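Inositol 2-dehydrogenase/D-chiro-inositol 3-dehydrogenase (Lactobacillus casei, PDB 4MIY) catalyses the NAD-dependent oxidation of myo-inositol to 2-keto-myo-inositol and also oxidises D-chiro-inositol to its 1-keto product. Local coordinates at the interface of chains A and B and the interface of chains A and C. Residues are numbered along the deposited sequence; one frame, centred on the assembly and turned at random. Chains: chain A/B/C, Inositol 2-dehydrogenase/D-chiro-inositol 3-dehydrogenase.

Contact 1: the interface of chains A and B. Residues chain A 136, 248-252; chain B 256-259.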
ATOM      1  N   LEU A 136       3.799 -14.571   9.191  1.00 12.77           N
ATOM      2  CA  LEU A 136       3.102 -15.195   8.101  1.00 13.20           C
ATOM      3  C   LEU A 136       2.871 -16.693   8.359  1.00 14.08           C
ATOM      4  O   LEU A 136       1.813 -17.174   8.144  1.00 13.51           O
ATOM      5  CB  LEU A 136       3.823 -14.927   6.777  1.00 11.59           C
ATOM      6  CG  LEU A 136       3.141 -15.383   5.490  1.00 11.33           C
ATOM      7  CD1 LEU A 136       3.581 -14.550   4.368  1.00 14.95           C
ATOM      8  CD2 LEU A 136       3.406 -16.827   5.165  1.00 17.22           C
ATOM      9  N   GLU A 248      -4.996 -15.956   0.164  1.00 11.48           N
ATOM     10  CA  GLU A 248      -3.563 -15.823   0.038  1.00 10.40           C
ATOM     11  C   GLU A 248      -2.946 -15.040   1.204  1.00 10.33           C
ATOM     12  O   GLU A 248      -3.594 -14.234   1.802  1.00 10.92           O
ATOM     13  CB  GLU A 248      -3.169 -15.118  -1.281  1.00 12.64           C
ATOM     14  CG  GLU A 248      -3.696 -15.713  -2.553  1.00 11.88           C
ATOM     15  CD  GLU A 248      -3.211 -14.992  -3.816  1.00 18.82           C
ATOM     16  OE1 GLU A 248      -2.571 -13.969  -3.698  1.00 21.29           O
ATOM     17  OE2 GLU A 248      -3.493 -15.486  -4.902  1.00 15.50           O
ATOM     18  N   LEU A 249      -1.680 -15.304   1.465  1.00 11.00           N
ATOM     19  CA  LEU A 249      -0.898 -14.546   2.423  1.00 11.97           C
ATOM     20  C   LEU A 249       0.400 -14.106   1.822  1.00 11.97           C
ATOM     21  O   LEU A 249       1.033 -14.850   1.170  1.00 14.00           O
ATOM     22  CB  LEU A 249      -0.588 -15.384   3.675  1.00 12.41           C
ATOM     23  CG  LEU A 249      -1.751 -15.677   4.615  1.00 11.80           C
ATOM     24  CD1 LEU A 249      -1.538 -16.929   5.489  1.00 14.37           C
ATOM     25  CD2 LEU A 249      -2.046 -14.486   5.460  1.00 13.86           C
ATOM     26  N   GLN A 250       0.787 -12.866   2.060  1.00 10.90           N
ATOM     27  CA  GLN A 250       2.093 -12.426   1.622  1.00 13.69           C
ATOM     28  C   GLN A 250       2.783 -11.503   2.617  1.00 14.05           C
ATOM     29  O   GLN A 250       2.160 -10.885   3.426  1.00 15.11           O
ATOM     30  CB  GLN A 250       2.055 -11.826   0.218  1.00 19.29           C
ATOM     31  CG  GLN A 250       1.481 -10.483   0.093  1.00 19.90           C
ATOM     32  CD  GLN A 250       1.481  -9.974  -1.371  1.00 25.05           C
ATOM     33  OE1 GLN A 250       0.940 -10.596  -2.241  1.00 26.48           O
ATOM     34  NE2 GLN A 250       2.124  -8.873  -1.599  1.00 25.73           N
ATOM     35  N   LEU A 251       4.086 -11.430   2.516  1.00 13.99           N
ATOM     36  CA  LEU A 251       4.838 -10.527   3.350  1.00 14.37           C
ATOM     37  C   LEU A 251       4.525  -9.091   3.009  1.00 21.44           C
ATOM     38  O   LEU A 251       4.337  -8.773   1.881  1.00 26.26           O
ATOM     39  CB  LEU A 251       6.300 -10.730   3.142  1.00 18.52           C
ATOM     40  CG  LEU A 251       6.868 -11.970   3.764  1.00 16.20           C
ATOM     41  CD1 LEU A 251       8.348 -12.003   3.431  1.00 17.10           C
ATOM     42  CD2 LEU A 251       6.731 -11.942   5.258  1.00 19.93           C
ATOM     43  N   PRO A 252       4.462  -8.229   4.017  1.00 18.90           N
ATOM     44  CA  PRO A 252       4.131  -6.838   3.829  1.00 27.45           C
ATOM     45  C   PRO A 252       5.281  -6.057   3.252  1.00 30.34           C
ATOM     46  O   PRO A 252       6.381  -6.527   3.080  1.00 27.42           O
ATOM     47  CB  PRO A 252       3.891  -6.364   5.244  1.00 26.98           C
ATOM     48  CG  PRO A 252       4.640  -7.173   6.026  1.00 25.85           C
ATOM     49  CD  PRO A 252       4.618  -8.523   5.431  1.00 20.10           C
TER
ATOM     50  N   LEU B 256       4.163  -5.711  10.839  0.63 25.61           N
ATOM     51  CA  LEU B 256       4.957  -6.872  10.509  0.63 30.46           C
ATOM     52  C   LEU B 256       4.096  -7.972   9.930  0.63 24.52           C
ATOM     53  O   LEU B 256       4.588  -8.747   9.157  0.63 30.27           O
ATOM     54  CB  LEU B 256       5.707  -7.374  11.736  0.63 30.61           C
ATOM     55  CG  LEU B 256       6.679  -6.280  12.152  0.63 33.47           C
ATOM     56  CD1 LEU B 256       7.017  -6.414  13.593  0.63 34.32           C
ATOM     57  CD2 LEU B 256       7.925  -6.273  11.298  0.63 31.26           C
ATOM     58  N   GLY B 257       2.819  -7.970  10.258  1.00 28.65           N
ATOM     59  CA  GLY B 257       1.962  -9.096   9.957  1.00 24.23           C
ATOM     60  C   GLY B 257       1.733  -9.211   8.487  1.00 21.01           C
ATOM     61  O   GLY B 257       2.014  -8.288   7.751  1.00 20.40           O
ATOM     62  N   PRO B 258       1.208 -10.360   8.075  1.00 16.07           N
ATOM     63  CA  PRO B 258       1.030 -10.560   6.652  1.00 14.85           C
ATOM     64  C   PRO B 258      -0.158  -9.830   6.071  1.00 12.86           C
ATOM     65  O   PRO B 258      -1.062  -9.486   6.750  1.00 14.73           O
ATOM     66  CB  PRO B 258       0.817 -12.070   6.538  1.00 14.82           C
ATOM     67  CG  PRO B 258       0.270 -12.476   7.809  1.00 15.11           C
ATOM     68  CD  PRO B 258       0.883 -11.567   8.841  1.00 15.67           C
ATOM     69  N   ILE B 259      -0.096  -9.645   4.766  1.00 11.91           N
ATOM     70  CA  ILE B 259      -1.237  -9.246   3.996  1.00 11.68           C
ATOM     71  C   ILE B 259      -2.084 -10.466   3.680  1.00 12.43           C
ATOM     72  O   ILE B 259      -1.619 -11.399   3.111  1.00 13.75           O
ATOM     73  CB  ILE B 259      -0.826  -8.546   2.698  1.00 13.17           C
ATOM     74  CG1 ILE B 259       0.051  -7.352   3.024  1.00 14.54           C
ATOM     75  CG2 ILE B 259      -2.030  -8.148   1.913  1.00 15.73           C
ATOM     76  CD1 ILE B 259       0.686  -6.759   1.867  1.00 22.54           C
TER
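A:Gln250 and B:Ile259 pair their backbones as an antiparallel bridge, the N of A:Gln250 giving a hydrogen bond of 3.0 Å to the O of B:Ile259 and the N of B:Ile259 returning one of 2.9 Å to the O of A:Gln250. The two bonds join strand 248-250 of chain A to the start of strand 259-262 of chain B. This part of the interface between two copies of the dehydrogenase joins two strands at their edges. It may belong to the working oligomer, which the structure alone does not show. Two-fold symmetry repeats the patch with the chains exchanged. The side chains of the bridged pair run alongside each other and point the same way. CG of A:Gln250 sits between its own backbone N and carbonyl carbon (chi1 75°), a crowded position that sets this methylene 4.0 Å from CB of B:Ile259. The chain of A:Gln250 then continues extended to the amide. The ethyl branch of B:Ile259 reaches towards A:Pro252, and its tip CD1 lies 4.0 Å from CA of A:Pro252. B:Pro258 packs on the other side of the bridge. CG of B:Pro258 lies 3.9 Å from the CD2 methyl of A:Leu249, with CB of the same ring beside it. The same CG touches the backbone of helix 131-141 at A:Leu136. The A:Leu136 side chain crosses the proline ring obliquely. Beyond the bridge, the ring of A:Pro252 offers CG and CD to the carbonyl oxygens of B:Leu256 and B:Gly257. An alanine in place of A:Pro252 would remove CG and CD, and would probably leave a gap beside these two carbonyls and let the loop after the strand flex. CG of A:Pro252 is 3.3 Å from the O of B:Gly257 and 3.5 Å from the O of B:Leu256.

Contact 2: the interface of chains A and C. Residues chain A 234, 269-270, 272; chain C 263-265.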
ATOM      1  N   TYR A 234      18.587  -2.984  -7.981  1.00 13.53           N
ATOM      2  CA  TYR A 234      17.746  -2.006  -7.326  1.00 12.77           C
ATOM      3  C   TYR A 234      17.783  -2.066  -5.796  1.00 14.30           C
ATOM      4  O   TYR A 234      17.557  -1.106  -5.160  1.00 13.70           O
ATOM      5  CB  TYR A 234      16.290  -2.081  -7.823  1.00 12.18           C
ATOM      6  CG  TYR A 234      15.441  -3.184  -7.244  1.00 12.55           C
ATOM      7  CD1 TYR A 234      14.801  -3.025  -6.052  1.00 12.25           C
ATOM      8  CD2 TYR A 234      15.281  -4.366  -7.893  1.00 12.93           C
ATOM      9  CE1 TYR A 234      14.041  -4.008  -5.525  1.00 12.94           C
ATOM     10  CE2 TYR A 234      14.524  -5.362  -7.365  1.00 13.40           C
ATOM     11  CZ  TYR A 234      13.898  -5.170  -6.193  1.00 14.56           C
ATOM     12  OH  TYR A 234      13.141  -6.156  -5.629  1.00 15.02           O
ATOM     13  N   ALA A 269      12.456   4.324   0.178  1.00 17.22           N
ATOM     14  CA  ALA A 269      13.730   3.632   0.040  1.00 17.17           C
ATOM     15  C   ALA A 269      13.630   2.106   0.168  1.00 18.60           C
ATOM     16  O   ALA A 269      12.812   1.591   0.866  1.00 19.85           O
ATOM     17  CB  ALA A 269      14.713   4.178   1.031  1.00 18.40           C
ATOM     18  N   VAL A 270      14.481   1.417  -0.558  1.00 17.88           N
ATOM     19  CA  VAL A 270      14.594  -0.019  -0.502  1.00 17.38           C
ATOM     20  C   VAL A 270      15.918  -0.345   0.165  1.00 16.82           C
ATOM     21  O   VAL A 270      16.898   0.299  -0.084  1.00 17.69           O
ATOM     22  CB  VAL A 270      14.581  -0.580  -1.924  1.00 15.21           C
ATOM     23  CG1 VAL A 270      14.863  -2.053  -1.929  1.00 19.32           C
ATOM     24  CG2 VAL A 270      13.247  -0.318  -2.550  1.00 19.29           C
ATOM     25  N   MET A 272      19.374  -1.985   0.798  1.00 17.26           N
ATOM     26  CA  MET A 272      20.408  -2.426  -0.099  1.00 18.31           C
ATOM     27  C   MET A 272      21.302  -3.518   0.483  1.00 19.77           C
ATOM     28  O   MET A 272      22.060  -4.097  -0.219  1.00 20.74           O
ATOM     29  CB  MET A 272      21.272  -1.250  -0.562  1.00 23.86           C
ATOM     30  CG  MET A 272      20.625  -0.274  -1.550  1.00 24.62           C
ATOM     31  SD  MET A 272      20.396  -0.958  -3.210  1.00 29.25           S
ATOM     32  CE  MET A 272      22.027  -1.232  -3.819  1.00 31.09           C
TER
ATOM     33  N   ASN C 263      16.909   1.629  -8.438  1.00 14.95           N
ATOM     34  CA  ASN C 263      17.816   2.572  -7.838  1.00 16.72           C
ATOM     35  C   ASN C 263      17.534   2.846  -6.363  1.00 17.33           C
ATOM     36  O   ASN C 263      17.453   3.954  -5.935  1.00 18.81           O
ATOM     37  CB  ASN C 263      17.808   3.864  -8.665  1.00 19.00           C
ATOM     38  CG  ASN C 263      18.947   4.805  -8.311  1.00 26.02           C
ATOM     39  OD1 ASN C 263      20.030   4.383  -7.999  1.00 27.78           O
ATOM     40  ND2 ASN C 263      18.666   6.080  -8.341  1.00 31.69           N
ATOM     41  N   ALA C 264      17.402   1.779  -5.603  1.00 15.44           N
ATOM     42  CA  ALA C 264      17.203   1.845  -4.169  1.00 14.50           C
ATOM     43  C   ALA C 264      15.922   2.511  -3.720  1.00 14.60           C
ATOM     44  O   ALA C 264      15.834   2.951  -2.637  1.00 16.44           O
ATOM     45  CB  ALA C 264      18.399   2.457  -3.471  1.00 18.16           C
ATOM     46  N   ASN C 265      14.942   2.513  -4.609  1.00 13.43           N
ATOM     47  CA  ASN C 265      13.631   3.033  -4.310  1.00 15.69           C
ATOM     48  C   ASN C 265      12.506   2.231  -4.947  1.00 14.29           C
ATOM     49  O   ASN C 265      12.683   1.589  -5.937  1.00 14.38           O
ATOM     50  CB  ASN C 265      13.497   4.484  -4.768  1.00 18.48           C
ATOM     51  CG  ASN C 265      14.243   5.456  -3.898  1.00 23.58           C
ATOM     52  OD1 ASN C 265      13.860   5.713  -2.795  1.00 26.33           O
ATOM     53  ND2 ASN C 265      15.291   6.015  -4.419  1.00 26.17           N
TER
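Positive backbone torsions at C:Asn263 (phi 54°) and C:Ala264 (phi 64°) form a tight turn that presents C:Ala264 to chain A. The turn docks one copy of the enzyme on another, in a two-fold interface of the deposited assembly that may be the biological one. The N and O of C:Ala264 both bond across it. The N of C:Ala264 donates to the O of A:Tyr234 at 2.9 Å, meeting that carbonyl in its plane and on a lone pair. The bond is bent, with 130° at the hydrogen. The O of C:Ala264 accepts from the N of A:Val270, also at 2.9 Å. This bond is straighter at the hydrogen, but the donor stands well above the carbonyl plane and off the lone pairs. Two segments of chain A thus hold one alanine by its backbone. The CB methyl of C:Ala264 meets A:Met272, whose chain bends at chi2 and chi3 and brings CG and SD alongside it. The CG2 branch of A:Val270 lies over the backbone of C:Asn265, 3.8 Å from its CA. The side-chain oxygen OD1 of C:Asn265 lies 3.5 Å from CA of A:Ala269. The A:Tyr234 side chain contributes its CB, near the N of C:Asn263. In the fold, C:Asn263 and C:Ala264 link strands 259-262 and 265-269. Strand 265-269 starts at C:Asn265, which bridges antiparallel to A:Ala269, the last residue of the same strand in chain A.

The C-alpha centres of contact 1 and contact 2 lie about 21 Å apart. The two patches share no residue among those described. The partner segments nevertheless follow each other in sequence: strand 259-262 begins in contact 1, and the turn after it leads into strand 265-269 in contact 2. Every copy carries both segments, so this stretch of the C-terminal alpha/beta domain serves two different two-fold interfaces. Together they tie chain A to chains B and C by antiparallel pairing, which is consistent with a tetramer, though the structure alone does not show that it forms in solution.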